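Local coordinates for FLAP endonuclease-1 protein (Methanocaldococcus jannaschii, PDB 1A76) that cleaves 5'-flap structures and acts as a 5'-3' exonuclease in DNA replication and repair, using divalent metal ions, at residues F8-I13 with L204-I209; D175-G180 with I198-V203; V61-I66 with Y298-K303. All coordinates share one frame; numbering follows the deposited sequence.

Contact 1: F8-I13 with L204-I209; sequences FIPKNI and LEDLRI
Pro10 and Ile9 run past the last turn of helix 200-207, the CA of Pro10 lying 7.4 Å from that of Asp206 and the CA of Ile9 7.7 Å from that of Leu207. The CB of Pro10 is directed toward the helix. Its CB and CG both rest against OD2 of Asp206, the CB to OD2 distance being 3.6 Å, and the two side chains run past each other in opposite directions. A proline suits this place because its rigid ring, which has no N-H, offers an apolar flank along which the carboxylate lies, while the exposed Asp206 remains at the surface. Both methyls of Leu207 sit near the backbone O of Phe8, CD1 at 3.9 Å, and the same CD1 is 4.2 Å from CG2 of Ile9. The CG of Leu207 is anti to the carbonyl carbon (chi1 -75°), which directs the branched end at the carbonyl of Phe8; the leucine also touches Phe235, whose ring stacks on that of Phe8. Ile9 itself is buried, and its side chain continues inward to Val203, Tyr174 and Leu177. Beyond Leu207 the helix stops in a Schellman motif. Arg208 is the C-prime residue, with a positive phi of 66°; Ile209 N bonds to Leu204 O at 3.0 Å, and the accompanying Arg208 N to Glu205 O bond is weak. This is a surface seam between the N-domain and the I-domain, in which an N-terminal loop leading into edge strand 12-13 lies against the Schellman-capped end of a helix.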
ATOM      1  N   PHE A   8     -10.258 -17.812  -1.685  1.00 26.40           N
ATOM      2  CA  PHE A   8      -9.584 -18.910  -2.359  1.00 22.18           C
ATOM      3  C   PHE A   8      -8.195 -19.316  -1.918  1.00 20.50           C
ATOM      4  O   PHE A   8      -7.675 -20.318  -2.385  1.00 19.94           O
ATOM      5  CB  PHE A   8      -9.583 -18.624  -3.853  1.00 22.03           C
ATOM      6  CG  PHE A   8     -10.925 -18.224  -4.370  1.00 22.21           C
ATOM      7  CD1 PHE A   8     -11.903 -19.188  -4.602  1.00 18.87           C
ATOM      8  CD2 PHE A   8     -11.235 -16.883  -4.574  1.00 16.92           C
ATOM      9  CE1 PHE A   8     -13.177 -18.826  -5.027  1.00 20.87           C
ATOM     10  CE2 PHE A   8     -12.504 -16.510  -4.999  1.00 19.87           C
ATOM     11  CZ  PHE A   8     -13.480 -17.487  -5.225  1.00 20.22           C
ATOM     12  N   ILE A   9      -7.587 -18.567  -1.016  1.00 16.73           N
ATOM     13  CA  ILE A   9      -6.255 -18.943  -0.577  1.00 14.80           C
ATOM     14  C   ILE A   9      -6.189 -19.176   0.919  1.00 13.24           C
ATOM     15  O   ILE A   9      -6.971 -18.605   1.682  1.00 13.59           O
ATOM     16  CB  ILE A   9      -5.221 -17.869  -0.974  1.00 12.72           C
ATOM     17  CG1 ILE A   9      -5.535 -16.550  -0.270  1.00  8.96           C
ATOM     18  CG2 ILE A   9      -5.253 -17.654  -2.485  1.00 12.59           C
ATOM     19  CD1 ILE A   9      -4.610 -15.425  -0.662  1.00  6.50           C
ATOM     20  N   PRO A  10      -5.278 -20.061   1.358  1.00 11.43           N
ATOM     21  CA  PRO A  10      -5.152 -20.322   2.797  1.00 11.39           C
ATOM     22  C   PRO A  10      -4.643 -19.088   3.535  1.00 11.06           C
ATOM     23  O   PRO A  10      -3.833 -18.328   3.015  1.00  9.04           O
ATOM     24  CB  PRO A  10      -4.172 -21.499   2.879  1.00 14.36           C
ATOM     25  CG  PRO A  10      -3.425 -21.487   1.572  1.00 11.88           C
ATOM     26  CD  PRO A  10      -4.369 -20.902   0.547  1.00 11.20           C
ATOM     27  N   LYS A  11      -5.160 -18.871   4.738  1.00 14.60           N
ATOM     28  CA  LYS A  11      -4.741 -17.742   5.555  1.00 17.68           C
ATOM     29  C   LYS A  11      -5.125 -18.061   6.979  1.00 17.66           C
ATOM     30  O   LYS A  11      -5.949 -18.938   7.215  1.00 16.07           O
ATOM     31  CB  LYS A  11      -5.421 -16.454   5.099  1.00 20.15           C
ATOM     32  CG  LYS A  11      -6.895 -16.391   5.410  1.00 26.04           C
ATOM     33  CD  LYS A  11      -7.717 -16.493   4.141  1.00 27.99           C
ATOM     34  CE  LYS A  11      -8.086 -15.123   3.625  1.00 31.80           C
ATOM     35  NZ  LYS A  11      -6.864 -14.413   3.175  1.00 34.40           N
ATOM     36  N   ASN A  12      -4.519 -17.371   7.937  1.00 15.64           N
ATOM     37  CA  ASN A  12      -4.838 -17.632   9.330  1.00 16.20           C
ATOM     38  C   ASN A  12      -4.884 -16.373  10.177  1.00 14.22           C
ATOM     39  O   ASN A  12      -4.112 -15.432   9.977  1.00 15.00           O
ATOM     40  CB  ASN A  12      -3.819 -18.607   9.929  1.00 19.98           C
ATOM     41  CG  ASN A  12      -3.804 -19.954   9.212  1.00 25.92           C
ATOM     42  OD1 ASN A  12      -4.670 -20.799   9.439  1.00 26.59           O
ATOM     43  ND2 ASN A  12      -2.819 -20.155   8.343  1.00 25.27           N
ATOM     44  N   ILE A  13      -5.795 -16.371  11.130  1.00 13.53           N
ATOM     45  CA  ILE A  13      -5.927 -15.252  12.053  1.00 13.34           C
ATOM     46  C   ILE A  13      -4.699 -15.342  12.953  1.00 13.32           C
ATOM     47  O   ILE A  13      -4.278 -16.439  13.333  1.00 10.20           O
ATOM     48  CB  ILE A  13      -7.226 -15.372  12.924  1.00 11.22           C
ATOM     49  CG1 ILE A  13      -8.446 -14.866  12.141  1.00  8.61           C
ATOM     50  CG2 ILE A  13      -7.060 -14.584  14.236  1.00  8.31           C
ATOM     51  CD1 ILE A  13      -9.821 -15.370  12.692  1.00  5.43           C
ATOM     52  N   LEU A 204       1.009 -21.579  -2.028  1.00 12.53           N
ATOM     53  CA  LEU A 204       1.498 -22.391  -3.147  1.00 12.75           C
ATOM     54  C   LEU A 204       1.460 -23.905  -2.906  1.00 13.86           C
ATOM     55  O   LEU A 204       1.045 -24.660  -3.788  1.00 11.63           O
ATOM     56  CB  LEU A 204       2.918 -21.948  -3.512  1.00 11.75           C
ATOM     57  CG  LEU A 204       3.081 -20.434  -3.674  1.00  7.07           C
ATOM     58  CD1 LEU A 204       4.451 -20.097  -4.251  1.00  8.66           C
ATOM     59  CD2 LEU A 204       1.968 -19.920  -4.594  1.00  7.07           C
ATOM     60  N   GLU A 205       1.883 -24.346  -1.721  1.00 10.07           N
ATOM     61  CA  GLU A 205       1.889 -25.772  -1.397  1.00 12.40           C
ATOM     62  C   GLU A 205       0.468 -26.330  -1.293  1.00 12.23           C
ATOM     63  O   GLU A 205       0.176 -27.414  -1.810  1.00 12.29           O
ATOM     64  CB  GLU A 205       2.642 -26.024  -0.081  1.00 14.61           C
ATOM     65  CG  GLU A 205       4.150 -25.694  -0.131  1.00 14.62           C
ATOM     66  CD  GLU A 205       4.994 -26.740  -0.851  1.00 13.06           C
ATOM     67  OE1 GLU A 205       4.432 -27.648  -1.504  1.00 12.48           O
ATOM     68  OE2 GLU A 205       6.236 -26.642  -0.767  1.00 14.20           O
ATOM     69  N   ASP A 206      -0.411 -25.588  -0.625  1.00 11.80           N
ATOM     70  CA  ASP A 206      -1.799 -26.011  -0.462  1.00 12.78           C
ATOM     71  C   ASP A 206      -2.570 -26.085  -1.773  1.00 13.39           C
ATOM     72  O   ASP A 206      -3.338 -27.021  -1.979  1.00 12.57           O
ATOM     73  CB  ASP A 206      -2.527 -25.076   0.502  1.00 12.84           C
ATOM     74  CG  ASP A 206      -2.160 -25.339   1.941  1.00 14.79           C
ATOM     75  OD1 ASP A 206      -1.158 -26.061   2.163  1.00 16.13           O
ATOM     76  OD2 ASP A 206      -2.860 -24.829   2.843  1.00 17.44           O
ATOM     77  N   LEU A 207      -2.370 -25.099  -2.648  1.00 13.62           N
ATOM     78  CA  LEU A 207      -3.061 -25.065  -3.938  1.00 14.30           C
ATOM     79  C   LEU A 207      -2.307 -25.842  -5.021  1.00 14.44           C
ATOM     80  O   LEU A 207      -2.831 -26.082  -6.109  1.00 12.01           O
ATOM     81  CB  LEU A 207      -3.268 -23.615  -4.397  1.00 18.24           C
ATOM     82  CG  LEU A 207      -4.371 -22.804  -3.696  1.00 20.74           C
ATOM     83  CD1 LEU A 207      -4.388 -21.384  -4.238  1.00 19.01           C
ATOM     84  CD2 LEU A 207      -5.722 -23.446  -3.927  1.00 21.70           C
ATOM     85  N   ARG A 208      -1.074 -26.225  -4.722  1.00 15.70           N
ATOM     86  CA  ARG A 208      -0.258 -26.984  -5.661  1.00 15.40           C
ATOM     87  C   ARG A 208       0.100 -26.161  -6.893  1.00 15.95           C
ATOM     88  O   ARG A 208      -0.001 -26.643  -8.014  1.00 17.64           O
ATOM     89  CB  ARG A 208      -0.990 -28.257  -6.091  1.00 18.59           C
ATOM     90  CG  ARG A 208      -0.836 -29.421  -5.136  1.00 22.12           C
ATOM     91  CD  ARG A 208       0.331 -30.318  -5.551  1.00 27.48           C
ATOM     92  NE  ARG A 208       1.323 -30.400  -4.489  1.00 22.18           N
ATOM     93  CZ  ARG A 208       2.124 -31.439  -4.271  1.00 21.69           C
ATOM     94  NH1 ARG A 208       2.067 -32.516  -5.046  1.00 20.96           N
ATOM     95  NH2 ARG A 208       2.968 -31.406  -3.247  1.00 20.17           N
ATOM     96  N   ILE A 209       0.517 -24.917  -6.681  1.00 14.65           N
ATOM     97  CA  ILE A 209       0.884 -24.045  -7.795  1.00 12.28           C
ATOM     98  C   ILE A 209       2.146 -23.224  -7.499  1.00 13.05           C
ATOM     99  O   ILE A 209       2.572 -23.100  -6.351  1.00 13.04           O
ATOM    100  CB  ILE A 209      -0.281 -23.075  -8.164  1.00  9.61           C
ATOM    101  CG1 ILE A 209      -0.572 -22.111  -7.020  1.00  6.81           C
ATOM    102  CG2 ILE A 209      -1.536 -23.867  -8.455  1.00  7.75           C
ATOM    103  CD1 ILE A 209      -1.645 -21.082  -7.379  1.00  9.08           C
TER

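Contact 2: D175-G180 with I198-V203; sequences DALLYG and IELNEV
Leu177 holds its CG beside the backbone N and anti to the carbonyl carbon (chi1 -65°), whereas Leu200 places CG anti to the backbone N (chi1 -175°), and with these settings the two side chains overlap lengthwise. They slide past one another in opposite directions: CD1 of Leu200 lies 4.1 Å from CB of Leu177 and 3.8 Å from the backbone O of Leu177, while CD2 of Leu177 comes back to CB of Leu200 at 4.1 Å. That buried O accepts the N-H of Gly180, so the methyl can probably cover it at little cost. Ile198, the penultimate residue of strand 196-199, meets the tip of Leu177 at about a right angle. Its CG2 touches both methyls, and the 3.5 Å from this CG2 to CD1 of Leu177 is tighter than usual van der Waals contact. The other methyl of Leu200, CD2, rests 3.8 Å from the C atom of Gly180. Glycine is suited to that corner, since at phi 87° a side chain would press on the carbonyl O of Tyr179. Val184 of the neighbouring strand and Leu214 of helix 211-221 extend the cluster. The turn begins at Asp175, a probable ligand of the second metal ion. All the side chains that meet here are aliphatic, which implies cohesion by exclusion of water and close fit, an apolar cluster holding the turn against strand 196-199 and the start of helix 200-207.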
ATOM      1  N   ASP A 175      -2.205  -8.483  -3.124  1.00 15.98           N
ATOM      2  CA  ASP A 175      -1.257  -8.256  -4.209  1.00 15.20           C
ATOM      3  C   ASP A 175       0.241  -8.402  -3.911  1.00 14.73           C
ATOM      4  O   ASP A 175       1.009  -8.752  -4.799  1.00 12.09           O
ATOM      5  CB  ASP A 175      -1.521  -6.881  -4.816  1.00 19.45           C
ATOM      6  CG  ASP A 175      -2.954  -6.720  -5.285  1.00 22.27           C
ATOM      7  OD1 ASP A 175      -3.859  -6.733  -4.423  1.00 26.39           O
ATOM      8  OD2 ASP A 175      -3.178  -6.582  -6.509  1.00 26.85           O
ATOM      9  N   ALA A 176       0.667  -8.131  -2.682  1.00 12.47           N
ATOM     10  CA  ALA A 176       2.083  -8.265  -2.334  1.00 12.15           C
ATOM     11  C   ALA A 176       2.583  -9.690  -2.590  1.00 11.55           C
ATOM     12  O   ALA A 176       3.769  -9.915  -2.837  1.00 11.78           O
ATOM     13  CB  ALA A 176       2.293  -7.904  -0.867  1.00  8.78           C
ATOM     14  N   LEU A 177       1.674 -10.651  -2.506  1.00  8.94           N
ATOM     15  CA  LEU A 177       2.002 -12.049  -2.721  1.00  8.81           C
ATOM     16  C   LEU A 177       2.496 -12.242  -4.156  1.00  9.19           C
ATOM     17  O   LEU A 177       3.409 -13.026  -4.411  1.00  8.14           O
ATOM     18  CB  LEU A 177       0.759 -12.917  -2.475  1.00  8.70           C
ATOM     19  CG  LEU A 177       0.220 -12.942  -1.035  1.00  9.88           C
ATOM     20  CD1 LEU A 177      -1.093 -13.706  -0.983  1.00  9.99           C
ATOM     21  CD2 LEU A 177       1.254 -13.594  -0.097  1.00  9.22           C
ATOM     22  N   LEU A 178       1.888 -11.510  -5.085  1.00 10.56           N
ATOM     23  CA  LEU A 178       2.253 -11.594  -6.501  1.00 10.96           C
ATOM     24  C   LEU A 178       3.682 -11.129  -6.780  1.00 11.51           C
ATOM     25  O   LEU A 178       4.290 -11.535  -7.783  1.00  8.76           O
ATOM     26  CB  LEU A 178       1.261 -10.787  -7.342  1.00  9.53           C
ATOM     27  CG  LEU A 178      -0.165 -11.346  -7.331  1.00 10.86           C
ATOM     28  CD1 LEU A 178      -1.066 -10.481  -8.190  1.00  5.34           C
ATOM     29  CD2 LEU A 178      -0.150 -12.773  -7.849  1.00  6.99           C
ATOM     30  N   TYR A 179       4.218 -10.287  -5.895  1.00 11.59           N
ATOM     31  CA  TYR A 179       5.590  -9.800  -6.053  1.00 13.40           C
ATOM     32  C   TYR A 179       6.558 -10.687  -5.288  1.00 11.38           C
ATOM     33  O   TYR A 179       7.736 -10.366  -5.142  1.00 14.29           O
ATOM     34  CB  TYR A 179       5.732  -8.359  -5.552  1.00 14.51           C
ATOM     35  CG  TYR A 179       5.005  -7.348  -6.397  1.00 14.30           C
ATOM     36  CD1 TYR A 179       3.683  -7.024  -6.124  1.00 15.56           C
ATOM     37  CD2 TYR A 179       5.642  -6.709  -7.465  1.00 12.70           C
ATOM     38  CE1 TYR A 179       3.004  -6.099  -6.883  1.00 15.70           C
ATOM     39  CE2 TYR A 179       4.961  -5.767  -8.239  1.00 11.22           C
ATOM     40  CZ  TYR A 179       3.638  -5.474  -7.938  1.00 15.08           C
ATOM     41  OH  TYR A 179       2.917  -4.584  -8.703  1.00 16.91           O
ATOM     42  N   GLY A 180       6.067 -11.815  -4.806  1.00 11.66           N
ATOM     43  CA  GLY A 180       6.940 -12.713  -4.081  1.00  9.84           C
ATOM     44  C   GLY A 180       7.064 -12.433  -2.592  1.00 11.24           C
ATOM     45  O   GLY A 180       7.951 -12.987  -1.942  1.00 10.36           O
ATOM     46  N   ILE A 198      -0.973 -14.243   5.794  1.00  8.56           N
ATOM     47  CA  ILE A 198      -0.979 -15.056   4.582  1.00 10.36           C
ATOM     48  C   ILE A 198       0.484 -15.377   4.293  1.00  8.55           C
ATOM     49  O   ILE A 198       1.301 -14.469   4.111  1.00 10.79           O
ATOM     50  CB  ILE A 198      -1.568 -14.310   3.347  1.00  7.11           C
ATOM     51  CG1 ILE A 198      -3.021 -13.896   3.600  1.00  7.98           C
ATOM     52  CG2 ILE A 198      -1.527 -15.236   2.118  1.00  9.50           C
ATOM     53  CD1 ILE A 198      -3.211 -12.422   3.890  1.00  8.25           C
ATOM     54  N   GLU A 199       0.823 -16.663   4.290  1.00  5.18           N
ATOM     55  CA  GLU A 199       2.188 -17.095   3.992  1.00 10.41           C
ATOM     56  C   GLU A 199       2.199 -17.636   2.575  1.00  9.54           C
ATOM     57  O   GLU A 199       1.536 -18.630   2.294  1.00 10.33           O
ATOM     58  CB  GLU A 199       2.649 -18.201   4.956  1.00 16.21           C
ATOM     59  CG  GLU A 199       4.168 -18.273   5.104  1.00 26.74           C
ATOM     60  CD  GLU A 199       4.671 -19.619   5.613  1.00 34.27           C
ATOM     61  OE1 GLU A 199       3.933 -20.286   6.368  1.00 35.87           O
ATOM     62  OE2 GLU A 199       5.812 -20.003   5.258  1.00 35.96           O
ATOM     63  N   LEU A 200       2.955 -16.987   1.694  1.00 10.44           N
ATOM     64  CA  LEU A 200       3.037 -17.387   0.282  1.00 13.07           C
ATOM     65  C   LEU A 200       3.378 -18.870   0.086  1.00 15.16           C
ATOM     66  O   LEU A 200       2.751 -19.554  -0.721  1.00 14.09           O
ATOM     67  CB  LEU A 200       4.054 -16.511  -0.457  1.00  9.56           C
ATOM     68  CG  LEU A 200       4.215 -16.678  -1.985  1.00 10.43           C
ATOM     69  CD1 LEU A 200       2.901 -16.350  -2.718  1.00  9.75           C
ATOM     70  CD2 LEU A 200       5.334 -15.763  -2.489  1.00  8.78           C
ATOM     71  N   ASN A 201       4.368 -19.364   0.825  1.00 16.35           N
ATOM     72  CA  ASN A 201       4.751 -20.764   0.722  1.00 16.85           C
ATOM     73  C   ASN A 201       3.556 -21.661   1.003  1.00 14.74           C
ATOM     74  O   ASN A 201       3.359 -22.659   0.324  1.00 12.88           O
ATOM     75  CB  ASN A 201       5.876 -21.104   1.699  1.00 20.93           C
ATOM     76  CG  ASN A 201       6.545 -22.424   1.367  1.00 25.49           C
ATOM     77  OD1 ASN A 201       7.105 -22.588   0.284  1.00 28.45           O
ATOM     78  ND2 ASN A 201       6.483 -23.372   2.291  1.00 26.95           N
ATOM     79  N   GLU A 202       2.766 -21.307   2.010  1.00 12.92           N
ATOM     80  CA  GLU A 202       1.593 -22.102   2.343  1.00 14.71           C
ATOM     81  C   GLU A 202       0.557 -22.077   1.217  1.00 14.13           C
ATOM     82  O   GLU A 202      -0.028 -23.112   0.887  1.00 12.29           O
ATOM     83  CB  GLU A 202       0.956 -21.599   3.638  1.00 18.26           C
ATOM     84  CG  GLU A 202      -0.544 -21.846   3.721  1.00 23.35           C
ATOM     85  CD  GLU A 202      -1.071 -21.728   5.136  1.00 26.33           C
ATOM     86  OE1 GLU A 202      -0.990 -20.622   5.708  1.00 31.59           O
ATOM     87  OE2 GLU A 202      -1.562 -22.740   5.679  1.00 28.00           O
ATOM     88  N   VAL A 203       0.324 -20.893   0.645  1.00 13.15           N
ATOM     89  CA  VAL A 203      -0.629 -20.736  -0.447  1.00 11.45           C
ATOM     90  C   VAL A 203      -0.246 -21.666  -1.600  1.00 11.39           C
ATOM     91  O   VAL A 203      -1.058 -22.449  -2.085  1.00 12.17           O
ATOM     92  CB  VAL A 203      -0.655 -19.272  -0.999  1.00 12.41           C
ATOM     93  CG1 VAL A 203      -1.579 -19.196  -2.214  1.00  9.05           C
ATOM     94  CG2 VAL A 203      -1.147 -18.305   0.066  1.00  5.98           C
TER

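Contact 3: V61-I66 with Y298-K303; sequences VFYKTI and YDRVKK
Tyr63 lays the outer end of its ring across the aliphatic part of Arg300, the two side chains meeting at about a right angle. Its OH is 3.2 Å from CG of Arg300, and CZ lies 3.7 Å from CD of Arg300. The arginine chain bends at chi3, and it is CG and CD that meet the phenol; the guanidinium plane is turned 76° from the ring and does not stack on it. The same hydroxyl also meets Val301, whose CG2 is 3.7 Å from Tyr63 OH, and the Tyr63 ring pairs edge-to-face with His304. Here helix 56-70 of the N-domain packs on the C-terminal helix 298-315, the short segments crossing at 40° with axes 11.8 Å apart. At this spacing the two aromatic side chains of helix 56-70 do the bridging. Replacing Tyr63, an alanine here is likely to open a gap between the helices, leaving the methylenes of Arg300 without the phenol they rest against and His304 without its ring partner. Phe62 works deeper in the interface: with CG anti to the backbone N (chi1 -175°), its CZ reaches CG1 of Val301 at 4.1 Å. Val301 also touches Phe296, while Ile286 and Leu290 of helix 283-292 pack on Phe62.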
ATOM      1  N   VAL A  61      -1.740   7.638  10.758  1.00  9.09           N
ATOM      2  CA  VAL A  61      -0.287   7.561  10.715  1.00 11.44           C
ATOM      3  C   VAL A  61       0.308   7.651  12.125  1.00 13.90           C
ATOM      4  O   VAL A  61       1.147   6.837  12.532  1.00 13.88           O
ATOM      5  CB  VAL A  61       0.282   8.708   9.839  1.00 11.46           C
ATOM      6  CG1 VAL A  61       1.794   8.797   9.984  1.00 12.83           C
ATOM      7  CG2 VAL A  61      -0.100   8.478   8.396  1.00 15.28           C
ATOM      8  N   PHE A  62      -0.144   8.650  12.870  1.00 14.15           N
ATOM      9  CA  PHE A  62       0.333   8.901  14.224  1.00 13.19           C
ATOM     10  C   PHE A  62      -0.048   7.801  15.204  1.00 12.63           C
ATOM     11  O   PHE A  62       0.820   7.090  15.705  1.00 13.46           O
ATOM     12  CB  PHE A  62      -0.212  10.248  14.710  1.00 13.17           C
ATOM     13  CG  PHE A  62       0.316  10.677  16.051  1.00 12.09           C
ATOM     14  CD1 PHE A  62       1.664  10.991  16.220  1.00 12.67           C
ATOM     15  CD2 PHE A  62      -0.542  10.774  17.148  1.00 10.28           C
ATOM     16  CE1 PHE A  62       2.153  11.394  17.455  1.00 12.61           C
ATOM     17  CE2 PHE A  62      -0.067  11.179  18.397  1.00 13.94           C
ATOM     18  CZ  PHE A  62       1.287  11.490  18.552  1.00 11.20           C
ATOM     19  N   TYR A  63      -1.345   7.663  15.465  1.00 13.37           N
ATOM     20  CA  TYR A  63      -1.862   6.676  16.410  1.00 13.34           C
ATOM     21  C   TYR A  63      -1.657   5.215  16.041  1.00 16.42           C
ATOM     22  O   TYR A  63      -1.352   4.396  16.918  1.00 13.37           O
ATOM     23  CB  TYR A  63      -3.354   6.928  16.675  1.00 14.43           C
ATOM     24  CG  TYR A  63      -3.595   8.231  17.404  1.00 17.65           C
ATOM     25  CD1 TYR A  63      -3.179   8.394  18.727  1.00 16.51           C
ATOM     26  CD2 TYR A  63      -4.164   9.322  16.755  1.00 14.19           C
ATOM     27  CE1 TYR A  63      -3.316   9.608  19.383  1.00 16.79           C
ATOM     28  CE2 TYR A  63      -4.308  10.548  17.404  1.00 18.50           C
ATOM     29  CZ  TYR A  63      -3.879  10.683  18.715  1.00 18.23           C
ATOM     30  OH  TYR A  63      -3.975  11.892  19.349  1.00 16.26           O
ATOM     31  N   LYS A  64      -1.832   4.884  14.760  1.00 16.59           N
ATOM     32  CA  LYS A  64      -1.651   3.506  14.317  1.00 17.48           C
ATOM     33  C   LYS A  64      -0.195   3.099  14.461  1.00 14.08           C
ATOM     34  O   LYS A  64       0.098   2.004  14.925  1.00 13.68           O
ATOM     35  CB  LYS A  64      -2.077   3.329  12.855  1.00 21.08           C
ATOM     36  CG  LYS A  64      -2.836   2.048  12.568  1.00 25.27           C
ATOM     37  CD  LYS A  64      -4.123   1.983  13.384  1.00 25.41           C
ATOM     38  CE  LYS A  64      -4.253   0.640  14.095  1.00 24.75           C
ATOM     39  NZ  LYS A  64      -5.665   0.151  14.137  1.00 30.03           N
ATOM     40  N   THR A  65       0.719   3.978  14.063  1.00 13.91           N
ATOM     41  CA  THR A  65       2.142   3.677  14.172  1.00 12.83           C
ATOM     42  C   THR A  65       2.572   3.477  15.637  1.00 13.53           C
ATOM     43  O   THR A  65       3.353   2.567  15.937  1.00 11.42           O
ATOM     44  CB  THR A  65       3.009   4.794  13.525  1.00 14.04           C
ATOM     45  OG1 THR A  65       2.712   4.893  12.126  1.00 11.11           O
ATOM     46  CG2 THR A  65       4.495   4.484  13.689  1.00 10.43           C
ATOM     47  N   ILE A  66       2.071   4.315  16.543  1.00 12.82           N
ATOM     48  CA  ILE A  66       2.422   4.184  17.961  1.00 15.21           C
ATOM     49  C   ILE A  66       1.822   2.893  18.519  1.00 15.77           C
ATOM     50  O   ILE A  66       2.463   2.186  19.299  1.00 15.03           O
ATOM     51  CB  ILE A  66       1.917   5.403  18.800  1.00 14.79           C
ATOM     52  CG1 ILE A  66       2.716   6.657  18.435  1.00 14.35           C
ATOM     53  CG2 ILE A  66       2.103   5.134  20.298  1.00 14.68           C
ATOM     54  CD1 ILE A  66       2.197   7.951  19.084  1.00 14.82           C
ATOM     55  N   TYR A 298      -4.848  18.328  22.297  1.00 20.24           N
ATOM     56  CA  TYR A 298      -3.539  18.500  22.904  1.00 18.16           C
ATOM     57  C   TYR A 298      -3.168  17.409  23.881  1.00 18.87           C
ATOM     58  O   TYR A 298      -2.116  16.784  23.752  1.00 16.25           O
ATOM     59  CB  TYR A 298      -3.430  19.850  23.615  1.00 19.51           C
ATOM     60  CG  TYR A 298      -2.111  19.990  24.335  1.00 17.49           C
ATOM     61  CD1 TYR A 298      -0.960  20.368  23.649  1.00 19.04           C
ATOM     62  CD2 TYR A 298      -1.997  19.653  25.683  1.00 20.74           C
ATOM     63  CE1 TYR A 298       0.281  20.397  24.282  1.00 21.74           C
ATOM     64  CE2 TYR A 298      -0.771  19.677  26.327  1.00 21.38           C
ATOM     65  CZ  TYR A 298       0.364  20.043  25.623  1.00 22.53           C
ATOM     66  OH  TYR A 298       1.575  20.047  26.257  1.00 22.54           O
ATOM     67  N   ASP A 299      -4.026  17.196  24.872  1.00 23.21           N
ATOM     68  CA  ASP A 299      -3.787  16.188  25.895  1.00 26.46           C
ATOM     69  C   ASP A 299      -3.415  14.834  25.290  1.00 27.06           C
ATOM     70  O   ASP A 299      -2.399  14.237  25.653  1.00 26.71           O
ATOM     71  CB  ASP A 299      -5.036  16.031  26.774  1.00 29.52           C
ATOM     72  CG  ASP A 299      -5.160  17.122  27.836  1.00 32.20           C
ATOM     73  OD1 ASP A 299      -4.230  17.947  27.977  1.00 32.76           O
ATOM     74  OD2 ASP A 299      -6.202  17.148  28.531  1.00 36.90           O
ATOM     75  N   ARG A 300      -4.249  14.348  24.373  1.00 26.53           N
ATOM     76  CA  ARG A 300      -4.012  13.058  23.735  1.00 25.37           C
ATOM     77  C   ARG A 300      -2.692  13.027  22.989  1.00 21.80           C
ATOM     78  O   ARG A 300      -1.931  12.073  23.105  1.00 21.96           O
ATOM     79  CB  ARG A 300      -5.152  12.719  22.769  1.00 29.14           C
ATOM     80  CG  ARG A 300      -5.151  11.276  22.307  1.00 36.05           C
ATOM     81  CD  ARG A 300      -6.354  10.973  21.428  1.00 37.75           C
ATOM     82  NE  ARG A 300      -7.558  10.713  22.212  1.00 41.57           N
ATOM     83  CZ  ARG A 300      -8.572  11.565  22.340  1.00 43.29           C
ATOM     84  NH1 ARG A 300      -8.535  12.743  21.732  1.00 44.50           N
ATOM     85  NH2 ARG A 300      -9.625  11.238  23.073  1.00 45.78           N
ATOM     86  N   VAL A 301      -2.411  14.070  22.220  1.00 16.41           N
ATOM     87  CA  VAL A 301      -1.161  14.099  21.477  1.00 16.04           C
ATOM     88  C   VAL A 301       0.028  14.137  22.440  1.00 17.86           C
ATOM     89  O   VAL A 301       0.967  13.355  22.298  1.00 15.82           O
ATOM     90  CB  VAL A 301      -1.119  15.302  20.488  1.00 13.70           C
ATOM     91  CG1 VAL A 301       0.204  15.292  19.693  1.00 11.03           C
ATOM     92  CG2 VAL A 301      -2.311  15.206  19.510  1.00 12.13           C
ATOM     93  N   LYS A 302      -0.028  15.018  23.437  1.00 18.63           N
ATOM     94  CA  LYS A 302       1.060  15.120  24.404  1.00 18.83           C
ATOM     95  C   LYS A 302       1.376  13.755  25.007  1.00 19.18           C
ATOM     96  O   LYS A 302       2.527  13.310  25.036  1.00 18.98           O
ATOM     97  CB  LYS A 302       0.683  16.098  25.522  1.00 21.03           C
ATOM     98  CG  LYS A 302       1.694  16.163  26.667  1.00 19.01           C
ATOM     99  CD  LYS A 302       3.013  16.745  26.182  1.00 22.64           C
ATOM    100  CE  LYS A 302       4.100  16.693  27.257  1.00 28.06           C
ATOM    101  NZ  LYS A 302       5.455  16.456  26.651  1.00 30.36           N
ATOM    102  N   LYS A 303       0.336  13.084  25.481  1.00 20.35           N
ATOM    103  CA  LYS A 303       0.492  11.779  26.089  1.00 21.17           C
ATOM    104  C   LYS A 303       1.141  10.787  25.128  1.00 20.55           C
ATOM    105  O   LYS A 303       2.007  10.001  25.518  1.00 19.42           O
ATOM    106  CB  LYS A 303      -0.872  11.252  26.536  1.00 21.26           C
ATOM    107  CG  LYS A 303      -0.812   9.929  27.266  1.00 24.99           C
ATOM    108  CD  LYS A 303      -2.204   9.371  27.481  1.00 30.02           C
ATOM    109  CE  LYS A 303      -2.464   9.121  28.951  1.00 34.67           C
ATOM    110  NZ  LYS A 303      -1.522   8.095  29.491  1.00 37.69           N
TER

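Overall arrangement
Contacts 1 and 2 are neighbours, with centres about 9 Å apart. Both use helix 200-207, and both reach the mixed sheet, in which strands 12-13 and 196-199 lie side by side; Pro10 packs directly on Glu202 and Val203. Contact 3 stands apart, its centre about 37 Å from that of contact 1 and about 32 Å from that of contact 2. Along the chain contact 2 is nested inside the loop closed by contact 1 and also inside that closed by contact 3, whereas contacts 1 and 3 cross. The N-domain meets the I-domain at contact 1 and the C-terminal helix at contact 3, so it is held at two separate places by segments far away in the sequence.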